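PDB 6KYY: pyridine nucleotide-disulphide oxidoreductase dimerisation region from Escherichia coli BL21, which is an FAD-dependent flavoprotein disulfide reductase induced by hypochlorous acid and probably involved in resistance to reactive chlorine species. Local coordinates for residues T28-G33 / A94-I99; A227-I232 / V241-A246; G258-T263 / N276-T281; S346-T351 / I412-M417. One frame throughout, in Å; residues are numbered along the deposited sequence.

Interaction 1: T28-G33 / A94-I99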
# COMPACT_ATOMS: atom_id res chain seq x y z
N THR B 28 -14.12 4.13 25.05
CA THR B 28 -14.32 5.57 25.04
C THR B 28 -15.26 6.04 26.14
O THR B 28 -15.11 7.15 26.65
CB THR B 28 -14.85 6.03 23.68
OG1 THR B 28 -14.26 5.23 22.65
CG2 THR B 28 -14.50 7.49 23.44
N LEU B 29 -16.24 5.21 26.52
CA LEU B 29 -17.16 5.59 27.59
C LEU B 29 -16.55 5.34 28.97
O LEU B 29 -16.77 6.13 29.89
CB LEU B 29 -18.48 4.85 27.44
CG LEU B 29 -19.28 5.14 26.17
CD1 LEU B 29 -20.66 4.51 26.24
CD2 LEU B 29 -19.38 6.63 25.91
N ALA B 30 -15.79 4.26 29.12
CA ALA B 30 -15.09 4.03 30.38
C ALA B 30 -14.05 5.11 30.64
O ALA B 30 -13.83 5.51 31.79
CB ALA B 30 -14.43 2.65 30.37
N LYS B 31 -13.40 5.59 29.58
CA LYS B 31 -12.45 6.68 29.71
C LYS B 31 -13.13 8.00 30.04
O LYS B 31 -12.50 8.88 30.63
CB LYS B 31 -11.64 6.79 28.41
CG LYS B 31 -10.70 7.97 28.31
CD LYS B 31 -10.70 8.53 26.89
CE LYS B 31 -9.65 9.60 26.71
NZ LYS B 31 -9.08 9.57 25.33
N ALA B 32 -14.40 8.15 29.68
CA ALA B 32 -15.17 9.35 30.00
C ALA B 32 -15.86 9.27 31.36
O ALA B 32 -16.59 10.20 31.72
CB ALA B 32 -16.21 9.62 28.91
N GLY B 33 -15.65 8.19 32.11
CA GLY B 33 -16.21 8.05 33.44
C GLY B 33 -17.41 7.13 33.54
O GLY B 33 -17.82 6.81 34.66
N ALA B 94 -10.61 -5.36 29.77
CA ALA B 94 -10.73 -5.89 31.12
C ALA B 94 -9.82 -5.18 32.12
O ALA B 94 -10.03 -5.32 33.32
CB ALA B 94 -10.42 -7.39 31.13
N ASP B 95 -8.83 -4.42 31.64
CA ASP B 95 -7.93 -3.72 32.55
C ASP B 95 -8.48 -2.38 33.01
O ASP B 95 -8.00 -1.83 34.01
CB ASP B 95 -6.56 -3.52 31.90
CG ASP B 95 -5.85 -4.83 31.63
OD1 ASP B 95 -6.24 -5.85 32.23
OD2 ASP B 95 -4.90 -4.83 30.82
N MET B 96 -9.47 -1.83 32.31
CA MET B 96 -10.06 -0.57 32.73
C MET B 96 -11.03 -0.81 33.88
O MET B 96 -11.86 -1.73 33.80
CB MET B 96 -10.78 0.10 31.56
CG MET B 96 -9.90 0.29 30.33
SD MET B 96 -10.51 1.57 29.22
CE MET B 96 -10.30 3.03 30.22
N PRO B 97 -10.97 -0.03 34.96
CA PRO B 97 -11.82 -0.31 36.12
C PRO B 97 -13.31 -0.17 35.84
O PRO B 97 -14.11 -0.88 36.46
CB PRO B 97 -11.35 0.72 37.16
CG PRO B 97 -10.00 1.17 36.69
CD PRO B 97 -10.05 1.10 35.20
N ASN B 98 -13.70 0.71 34.92
CA ASN B 98 -15.11 0.97 34.65
C ASN B 98 -15.70 0.04 33.60
O ASN B 98 -16.83 0.26 33.16
CB ASN B 98 -15.30 2.43 34.19
CG ASN B 98 -14.37 3.39 34.91
OD1 ASN B 98 -13.20 3.52 34.54
ND2 ASN B 98 -14.88 4.07 35.92
N ILE B 99 -14.98 -1.00 33.19
CA ILE B 99 -15.46 -1.96 32.20
C ILE B 99 -15.57 -3.33 32.85
O ILE B 99 -14.63 -3.78 33.53
CB ILE B 99 -14.53 -2.02 30.96
CG1 ILE B 99 -14.72 -0.78 30.10
CG2 ILE B 99 -14.82 -3.26 30.14
CD1 ILE B 99 -13.89 -0.79 28.83
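Helix 20-31 of the FAD-binding Rossmann-type domain ends against the loop that leads into strand 99-103, where Ala30 meets Ile99, Asn98 and Met96. The methyl of Ala30 does most of the work. It sits 3.5 Å from Ile99 CG1, with Ile99 CD1 a little farther along the same branch at 3.8 Å from Ala30 CB. Ile99 CG1 is held anti to its own carbonyl carbon (chi1 -74°), which turns that branch to the helix. Asn98 adds its CB, 3.9 Å from Ala30 CB. Its amide makes no hydrogen bond across the contact: Asn98 OD1 and Ala30 O are two acceptors, 3.5 Å apart. Met96 comes in by its tip. Its chain bends at chi3 and carries CE to 4.2 Å from Ala30 CB and 4.1 Å from Lys31 N, while the same side chain also touches Val27 one turn back in the helix.

The helix belongs to the beta-alpha-beta unit of strands 10-16 and 36-40, and it stops here with a Schellman motif. Gly33 takes positive phi (104°), and its N bonds back to Ala30 O. On the loop side, a type I turn runs from Met96 to Ile99, closed by Ile99 N to Met96 O. Asn98 also has a backbone hydrogen bond to Val36, so the turn is tied to the start of the next parallel strand as well as lying against the helix.

Interaction 2: A227-I232 / V241-A246. With CU (copper (II) ion), chain U; CU (copper (II) ion), chain T; CU (copper (II) ion), chain S.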
# COMPACT_ATOMS: atom_id res chain seq x y z
N ALA B 227 -26.10 -22.51 -11.28
CA ALA B 227 -25.97 -23.67 -10.41
C ALA B 227 -27.07 -23.65 -9.36
O ALA B 227 -27.09 -22.78 -8.48
CB ALA B 227 -24.59 -23.70 -9.75
N HIS B 228 -27.98 -24.61 -9.44
CA HIS B 228 -28.96 -24.88 -8.39
C HIS B 228 -28.59 -26.23 -7.78
O HIS B 228 -28.98 -27.28 -8.30
CB HIS B 228 -30.38 -24.88 -8.92
CG HIS B 228 -31.43 -25.05 -7.86
ND1 HIS B 228 -31.39 -24.36 -6.67
CD2 HIS B 228 -32.53 -25.84 -7.81
CE1 HIS B 228 -32.43 -24.72 -5.93
NE2 HIS B 228 -33.13 -25.61 -6.60
N VAL B 229 -27.83 -26.20 -6.69
CA VAL B 229 -27.42 -27.42 -6.01
C VAL B 229 -28.60 -27.95 -5.20
O VAL B 229 -29.26 -27.20 -4.48
CB VAL B 229 -26.20 -27.16 -5.11
CG1 VAL B 229 -25.99 -28.30 -4.13
CG2 VAL B 229 -24.95 -26.95 -5.96
N GLU B 230 -28.87 -29.26 -5.33
CA GLU B 230 -30.07 -29.84 -4.77
C GLU B 230 -29.84 -30.90 -3.71
O GLU B 230 -30.79 -31.26 -3.01
CB GLU B 230 -30.93 -30.44 -5.90
CG GLU B 230 -31.31 -29.43 -6.97
CD GLU B 230 -31.85 -30.08 -8.23
OE1 GLU B 230 -31.37 -31.18 -8.59
OE2 GLU B 230 -32.74 -29.48 -8.87
N ARG B 231 -28.61 -31.41 -3.55
CA ARG B 231 -28.33 -32.36 -2.48
C ARG B 231 -26.83 -32.45 -2.26
O ARG B 231 -26.04 -32.34 -3.20
CB ARG B 231 -28.91 -33.75 -2.77
CG ARG B 231 -28.95 -34.67 -1.56
CD ARG B 231 -29.50 -36.05 -1.89
NE ARG B 231 -29.15 -36.49 -3.24
CZ ARG B 231 -29.98 -36.46 -4.27
NH1 ARG B 231 -31.22 -36.02 -4.12
NH2 ARG B 231 -29.57 -36.88 -5.46
N ILE B 232 -26.45 -32.66 -1.00
CA ILE B 232 -25.06 -32.78 -0.58
C ILE B 232 -24.91 -34.11 0.15
O ILE B 232 -25.65 -34.39 1.10
CB ILE B 232 -24.63 -31.60 0.31
CG1 ILE B 232 -25.02 -30.28 -0.35
CG2 ILE B 232 -23.14 -31.66 0.60
CD1 ILE B 232 -24.45 -29.06 0.33
N VAL B 241 -21.69 -33.11 -4.35
CA VAL B 241 -22.77 -32.15 -4.53
C VAL B 241 -23.49 -32.49 -5.83
O VAL B 241 -22.87 -32.60 -6.89
CB VAL B 241 -22.26 -30.70 -4.49
CG1 VAL B 241 -21.37 -30.49 -3.27
CG2 VAL B 241 -21.51 -30.30 -5.75
N HIS B 242 -24.79 -32.73 -5.73
CA HIS B 242 -25.61 -33.12 -6.87
C HIS B 242 -26.33 -31.91 -7.42
O HIS B 242 -26.85 -31.09 -6.66
CB HIS B 242 -26.62 -34.20 -6.49
CG HIS B 242 -26.02 -35.38 -5.79
ND1 HIS B 242 -25.81 -36.59 -6.41
CD2 HIS B 242 -25.57 -35.52 -4.52
CE1 HIS B 242 -25.27 -37.43 -5.55
NE2 HIS B 242 -25.11 -36.81 -4.40
N SER B 243 -26.38 -31.81 -8.74
CA SER B 243 -26.88 -30.60 -9.38
C SER B 243 -27.98 -30.88 -10.39
O SER B 243 -28.64 -31.92 -10.33
CB SER B 243 -25.73 -29.84 -10.05
OG SER B 243 -25.07 -28.99 -9.12
N GLU B 244 -28.18 -29.93 -11.31
CA GLU B 244 -29.23 -30.02 -12.31
C GLU B 244 -29.19 -31.35 -13.04
O GLU B 244 -30.14 -32.14 -12.99
CB GLU B 244 -29.09 -28.87 -13.31
CG GLU B 244 -28.60 -27.51 -12.74
CD GLU B 244 -27.11 -27.51 -12.37
OE1 GLU B 244 -26.82 -27.22 -11.20
OE2 GLU B 244 -26.25 -27.84 -13.22
N HIS B 245 -28.09 -31.61 -13.75
CA HIS B 245 -27.90 -32.85 -14.49
C HIS B 245 -26.53 -33.47 -14.25
O HIS B 245 -26.33 -34.63 -14.62
CB HIS B 245 -28.09 -32.62 -16.00
CG HIS B 245 -29.52 -32.59 -16.45
ND1 HIS B 245 -30.50 -33.38 -15.88
CD2 HIS B 245 -30.13 -31.88 -17.42
CE1 HIS B 245 -31.65 -33.14 -16.48
NE2 HIS B 245 -31.46 -32.23 -17.42
N ALA B 246 -25.60 -32.74 -13.65
CA ALA B 246 -24.25 -33.20 -13.38
C ALA B 246 -24.00 -33.21 -11.88
O ALA B 246 -24.78 -32.67 -11.09
CB ALA B 246 -23.23 -32.31 -14.10
CU CU U . -26.58 -36.54 -8.50
CU CU T . -32.73 -33.81 -18.33
CU CU S . -34.18 -25.61 -4.78
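Arg231 and His242 face each other in the hairpin of strands 231-234 and 239-242, and the backbone there is well satisfied. His242 N gives a nearly straight bond to Arg231 O at 2.8 Å (176° at the hydrogen). His242 O is taken in turn by Glu230 N at 3.0 Å, just as straight. Two residues, Glu230 and Arg231, thus stand opposite one, the hallmark of a classic beta bulge. Regular strand pairing stops at the bulge and the chains go on as loop, where the one further hydrogen bond between the segments is a weak one, from His228 N to Glu244 OE1 at 3.4 Å; the Glu244 chain bends at chi2 to bring its carboxylate back across. Within 241-246, Ser243 N is satisfied by Ala246 O.

The Arg231 side chain bends at chi3 and comes over one face of the His242 imidazole, its NH2 3.9 Å from His242 CG and displaced toward the rim. The guanidinium and ring planes stand 52° apart, while Arg231 O lies at the ring's edge, in its plane. His242 uses both nitrogens: ND1 binds a copper(II) ion at 2.2 Å, and NE2 has a weak hydrogen bond with Ser233 OG. Two further copper ions are bound through NE2 of the more exposed rings, His228 and His245. On the sheet face opposite to Arg231 and His242, Ile232 and Val241 pair without hydrogen bonds, and both pack on Leu253 of strand 252-255.

Interaction 3: G258-T263 / N276-T281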
# COMPACT_ATOMS: atom_id res chain seq x y z
N GLY B 258 -23.08 -15.77 1.94
CA GLY B 258 -23.39 -14.52 2.59
C GLY B 258 -23.67 -14.68 4.08
O GLY B 258 -23.91 -15.77 4.59
N ARG B 259 -23.61 -13.55 4.78
CA ARG B 259 -23.90 -13.48 6.20
C ARG B 259 -25.11 -12.59 6.43
O ARG B 259 -25.32 -11.60 5.72
CB ARG B 259 -22.71 -12.93 6.99
CG ARG B 259 -21.38 -13.56 6.63
CD ARG B 259 -20.36 -13.31 7.72
NE ARG B 259 -20.33 -14.39 8.70
CZ ARG B 259 -20.19 -14.21 10.01
NH1 ARG B 259 -20.07 -12.98 10.50
NH2 ARG B 259 -20.17 -15.25 10.83
N GLN B 260 -25.92 -12.95 7.42
CA GLN B 260 -27.10 -12.19 7.77
C GLN B 260 -27.06 -11.84 9.25
O GLN B 260 -26.45 -12.56 10.05
CB GLN B 260 -28.39 -12.95 7.44
CG GLN B 260 -28.77 -14.03 8.44
CD GLN B 260 -29.97 -14.83 7.99
OE1 GLN B 260 -30.27 -14.91 6.80
NE2 GLN B 260 -30.67 -15.44 8.95
N PRO B 261 -27.70 -10.74 9.65
CA PRO B 261 -27.67 -10.33 11.06
C PRO B 261 -28.14 -11.44 11.99
O PRO B 261 -29.05 -12.20 11.67
CB PRO B 261 -28.62 -9.13 11.09
CG PRO B 261 -28.54 -8.56 9.72
CD PRO B 261 -28.36 -9.73 8.79
N ALA B 262 -27.49 -11.52 13.15
CA ALA B 262 -27.81 -12.51 14.17
C ALA B 262 -28.63 -11.82 15.25
O ALA B 262 -28.09 -11.12 16.11
CB ALA B 262 -26.54 -13.14 14.74
N THR B 263 -29.95 -12.03 15.21
CA THR B 263 -30.86 -11.40 16.15
C THR B 263 -31.84 -12.37 16.81
O THR B 263 -32.39 -12.02 17.86
CB THR B 263 -31.68 -10.30 15.47
OG1 THR B 263 -32.04 -10.72 14.15
CG2 THR B 263 -30.87 -9.02 15.38
N ASN B 276 -36.55 -6.63 10.32
CA ASN B 276 -37.05 -6.92 8.99
C ASN B 276 -37.03 -8.43 8.76
O ASN B 276 -36.78 -9.22 9.69
CB ASN B 276 -36.25 -6.16 7.93
CG ASN B 276 -34.75 -6.30 8.12
OD1 ASN B 276 -34.29 -7.12 8.92
ND2 ASN B 276 -33.98 -5.51 7.39
N GLU B 277 -37.28 -8.87 7.53
CA GLU B 277 -37.31 -10.30 7.24
C GLU B 277 -35.93 -10.91 7.12
O GLU B 277 -35.79 -12.13 7.29
CB GLU B 277 -38.11 -10.56 5.96
CG GLU B 277 -39.58 -10.86 6.21
CD GLU B 277 -40.28 -11.43 4.99
OE1 GLU B 277 -40.09 -12.63 4.70
OE2 GLU B 277 -41.03 -10.68 4.33
N ARG B 278 -34.90 -10.10 6.83
CA ARG B 278 -33.54 -10.61 6.85
C ARG B 278 -33.09 -10.97 8.26
O ARG B 278 -32.26 -11.86 8.44
CB ARG B 278 -32.59 -9.58 6.23
CG ARG B 278 -31.14 -10.04 6.11
CD ARG B 278 -30.85 -10.61 4.74
NE ARG B 278 -29.47 -11.06 4.61
CZ ARG B 278 -28.70 -10.83 3.55
NH1 ARG B 278 -29.18 -10.15 2.52
NH2 ARG B 278 -27.46 -11.29 3.52
N GLY B 279 -33.65 -10.30 9.26
CA GLY B 279 -33.23 -10.45 10.64
C GLY B 279 -32.52 -9.23 11.21
O GLY B 279 -32.02 -9.31 12.33
N ALA B 280 -32.48 -8.13 10.47
CA ALA B 280 -31.71 -6.96 10.85
C ALA B 280 -32.53 -6.01 11.72
O ALA B 280 -33.75 -5.89 11.57
CB ALA B 280 -31.21 -6.21 9.61
N THR B 281 -31.83 -5.33 12.63
CA THR B 281 -32.45 -4.29 13.45
C THR B 281 -32.56 -3.00 12.65
O THR B 281 -31.59 -2.55 12.04
CB THR B 281 -31.62 -4.06 14.71
OG1 THR B 281 -30.38 -3.45 14.35
CG2 THR B 281 -31.35 -5.38 15.42
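Arg259 O is gripped by two side chains, Arg278 NH2 from across the contact and Gln305 NE2 from farther along the chain. The Arg278 bond, NH2 to Arg259 O, is 3.1 Å long and bent, 136° at the hydrogen, and NH2 stands above the carbonyl plane, 50° out of it. To get there, Arg278 starts with CG anti to its backbone N (chi1 -176°) and bends at chi2. On the way, its CG passes 3.9 Å from Pro261 CD, the two side chains crossing at about a right angle. Gln260 CB meets the guanidinium at its edge, in plane, 3.6 Å from Arg278 NE.

Further along, the contact turns apolar. Pro261 CG packs on Ala280 CB at 3.6 Å, and Thr263 CG2 meets Thr281 CG2 at 3.7 Å. The hydroxyl of Thr281 is occupied by Val300 O. The 276-281 loop is shaped by Asn276, whose OD1 takes Ala280 N at 2.6 Å, in its carbonyl plane, and more weakly Gly279 N. Gly279 itself adopts positive phi as the chain turns.

Strand 259-261 pairs antiparallel with strand 136-138, and the 276-281 loop packs beside it. The Arg259 side chain leaves on the side away from the loop, where it touches FAD, Thr49 and Ile53. Its carbonyl is thus held by Arg278 and Gln305 on one side while its side chain reaches the cofactor on the other, which is consistent with steadying this part of the FAD pocket wall.

Interaction 4: S346-T351 / I412-M417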
# COMPACT_ATOMS: atom_id res chain seq x y z
N SER B 346 -9.87 -3.58 -5.57
CA SER B 346 -10.36 -2.48 -4.76
C SER B 346 -11.22 -1.56 -5.60
O SER B 346 -10.98 -1.37 -6.80
CB SER B 346 -9.19 -1.70 -4.15
OG SER B 346 -8.51 -2.49 -3.19
N ARG B 347 -12.24 -0.97 -4.97
CA ARG B 347 -13.26 -0.24 -5.71
C ARG B 347 -13.81 0.91 -4.88
O ARG B 347 -13.87 0.84 -3.65
CB ARG B 347 -14.40 -1.17 -6.14
CG ARG B 347 -14.11 -1.99 -7.38
CD ARG B 347 -15.05 -1.61 -8.51
NE ARG B 347 -16.44 -1.75 -8.10
CZ ARG B 347 -17.33 -0.76 -8.11
NH1 ARG B 347 -16.97 0.45 -8.50
NH2 ARG B 347 -18.58 -0.99 -7.72
N VAL B 348 -14.22 1.96 -5.59
CA VAL B 348 -14.95 3.08 -4.99
C VAL B 348 -15.75 3.73 -6.11
O VAL B 348 -15.35 3.69 -7.27
CB VAL B 348 -14.00 4.08 -4.29
CG1 VAL B 348 -13.11 4.78 -5.31
CG2 VAL B 348 -14.78 5.10 -3.47
N GLY B 349 -16.89 4.32 -5.75
CA GLY B 349 -17.73 4.94 -6.75
C GLY B 349 -18.45 3.91 -7.60
O GLY B 349 -18.47 2.71 -7.31
N MET B 350 -19.05 4.39 -8.68
CA MET B 350 -19.87 3.55 -9.53
C MET B 350 -19.03 2.84 -10.59
O MET B 350 -17.95 3.31 -10.97
CB MET B 350 -20.98 4.35 -10.22
CG MET B 350 -20.61 5.77 -10.60
SD MET B 350 -22.04 6.64 -11.28
CE MET B 350 -21.71 8.32 -10.75
N THR B 351 -19.54 1.70 -11.05
CA THR B 351 -18.92 0.97 -12.13
C THR B 351 -19.14 1.69 -13.46
O THR B 351 -19.89 2.67 -13.55
CB THR B 351 -19.48 -0.45 -12.21
OG1 THR B 351 -20.91 -0.39 -12.34
CG2 THR B 351 -19.13 -1.24 -10.96
N ILE B 412 -6.50 6.66 -1.76
CA ILE B 412 -6.10 7.91 -2.40
C ILE B 412 -7.19 8.38 -3.35
O ILE B 412 -7.52 9.57 -3.40
CB ILE B 412 -4.76 7.74 -3.14
CG1 ILE B 412 -3.65 7.35 -2.17
CG2 ILE B 412 -4.39 9.01 -3.88
CD1 ILE B 412 -2.27 7.34 -2.78
N VAL B 413 -7.77 7.46 -4.12
CA VAL B 413 -8.83 7.82 -5.05
C VAL B 413 -10.07 8.30 -4.30
O VAL B 413 -10.71 9.29 -4.69
CB VAL B 413 -9.16 6.63 -5.98
CG1 VAL B 413 -10.31 6.98 -6.91
CG2 VAL B 413 -7.93 6.21 -6.76
N LYS B 414 -10.41 7.62 -3.20
CA LYS B 414 -11.56 8.04 -2.40
C LYS B 414 -11.33 9.42 -1.79
O LYS B 414 -12.29 10.15 -1.54
CB LYS B 414 -11.82 7.01 -1.30
CG LYS B 414 -13.10 7.25 -0.52
CD LYS B 414 -12.82 7.40 0.97
CE LYS B 414 -14.07 7.12 1.78
NZ LYS B 414 -15.25 7.81 1.21
N MET B 415 -10.07 9.79 -1.55
CA MET B 415 -9.76 11.07 -0.94
C MET B 415 -10.28 12.23 -1.79
O MET B 415 -11.11 13.03 -1.33
CB MET B 415 -8.25 11.19 -0.74
CG MET B 415 -7.75 10.71 0.60
SD MET B 415 -8.00 11.93 1.90
CE MET B 415 -8.29 10.85 3.30
N VAL B 416 -9.81 12.34 -3.03
CA VAL B 416 -10.17 13.48 -3.86
C VAL B 416 -11.62 13.40 -4.33
O VAL B 416 -12.20 14.43 -4.70
CB VAL B 416 -9.22 13.60 -5.07
CG1 VAL B 416 -7.78 13.48 -4.61
CG2 VAL B 416 -9.53 12.55 -6.11
N MET B 417 -12.23 12.21 -4.33
CA MET B 417 -13.64 12.12 -4.68
C MET B 417 -14.52 12.70 -3.58
O MET B 417 -15.53 13.36 -3.86
CB MET B 417 -14.03 10.66 -4.97
CG MET B 417 -13.57 10.18 -6.33
SD MET B 417 -14.38 8.69 -6.94
CE MET B 417 -15.41 8.24 -5.55
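Val348 carries the apolar part of this contact, pressing both methyls into the side of helix 406-418 at Val413, Lys414 and Met417. Its CG1 meets Val413 CG1 at 3.9 Å, the two branches crossing at a slant. CG2, anti to the backbone N, points to the helix and serves two partners. Met417 reaches for it tip to tip, the bend at chi3 setting its CE 3.8 Å from Val348 CG2, and the aliphatic part of Lys414 crosses at about a right angle, with CG 4.0 Å from that same CG2. The Met417 methyl also lies beside the backbone of Gly349, CE 4.2 Å from Gly349 N.

No hydrogen bond links the two segments, and the polar ends find partners outside this interface or within their own segment. Lys414 NZ leads away to a salt bridge with Asp418 and a hydrogen bond to Asn334 O. Arg347, on the other face of the strand, gives NH1 to Gly349 O at 3.0 Å and a salt bridge from NE to Glu204, while Thr351 CG2 lies over one guanidinium face, toward its rim.

The axes of strand 346-349 and helix 412-417 run 8° apart and approach to 8.8 Å. The strand lies between 337-339 and 396-402 in the antiparallel sheet of the dimerisation domain. The helix's far side meets helix 424-428 and the second subunit, Ile412 packing on Ile412 of that subunit.

How the interactions relate
Interaction 4 is the buried one, and alone falls in the dimerisation domain; interactions 1, 2 and 3 belong to the nucleotide-binding part and are only partly buried. Interaction 1 sets a helix end against a loop and interaction 4 a helix against a sheet strand, both through apolar side chains with no hydrogen bond across. Interaction 2 instead depends on main-chain bonds of a hairpin at the periphery, where three histidines, two of them exposed, bind copper. Interaction 3 mixes one arginine-to-carbonyl bond with proline and threonine packing, on a strand whose Arg259 touches FAD. None of the four touch: interactions 1 and 2 lie on opposite sides of the chain's centre, their centres 53 Å apart.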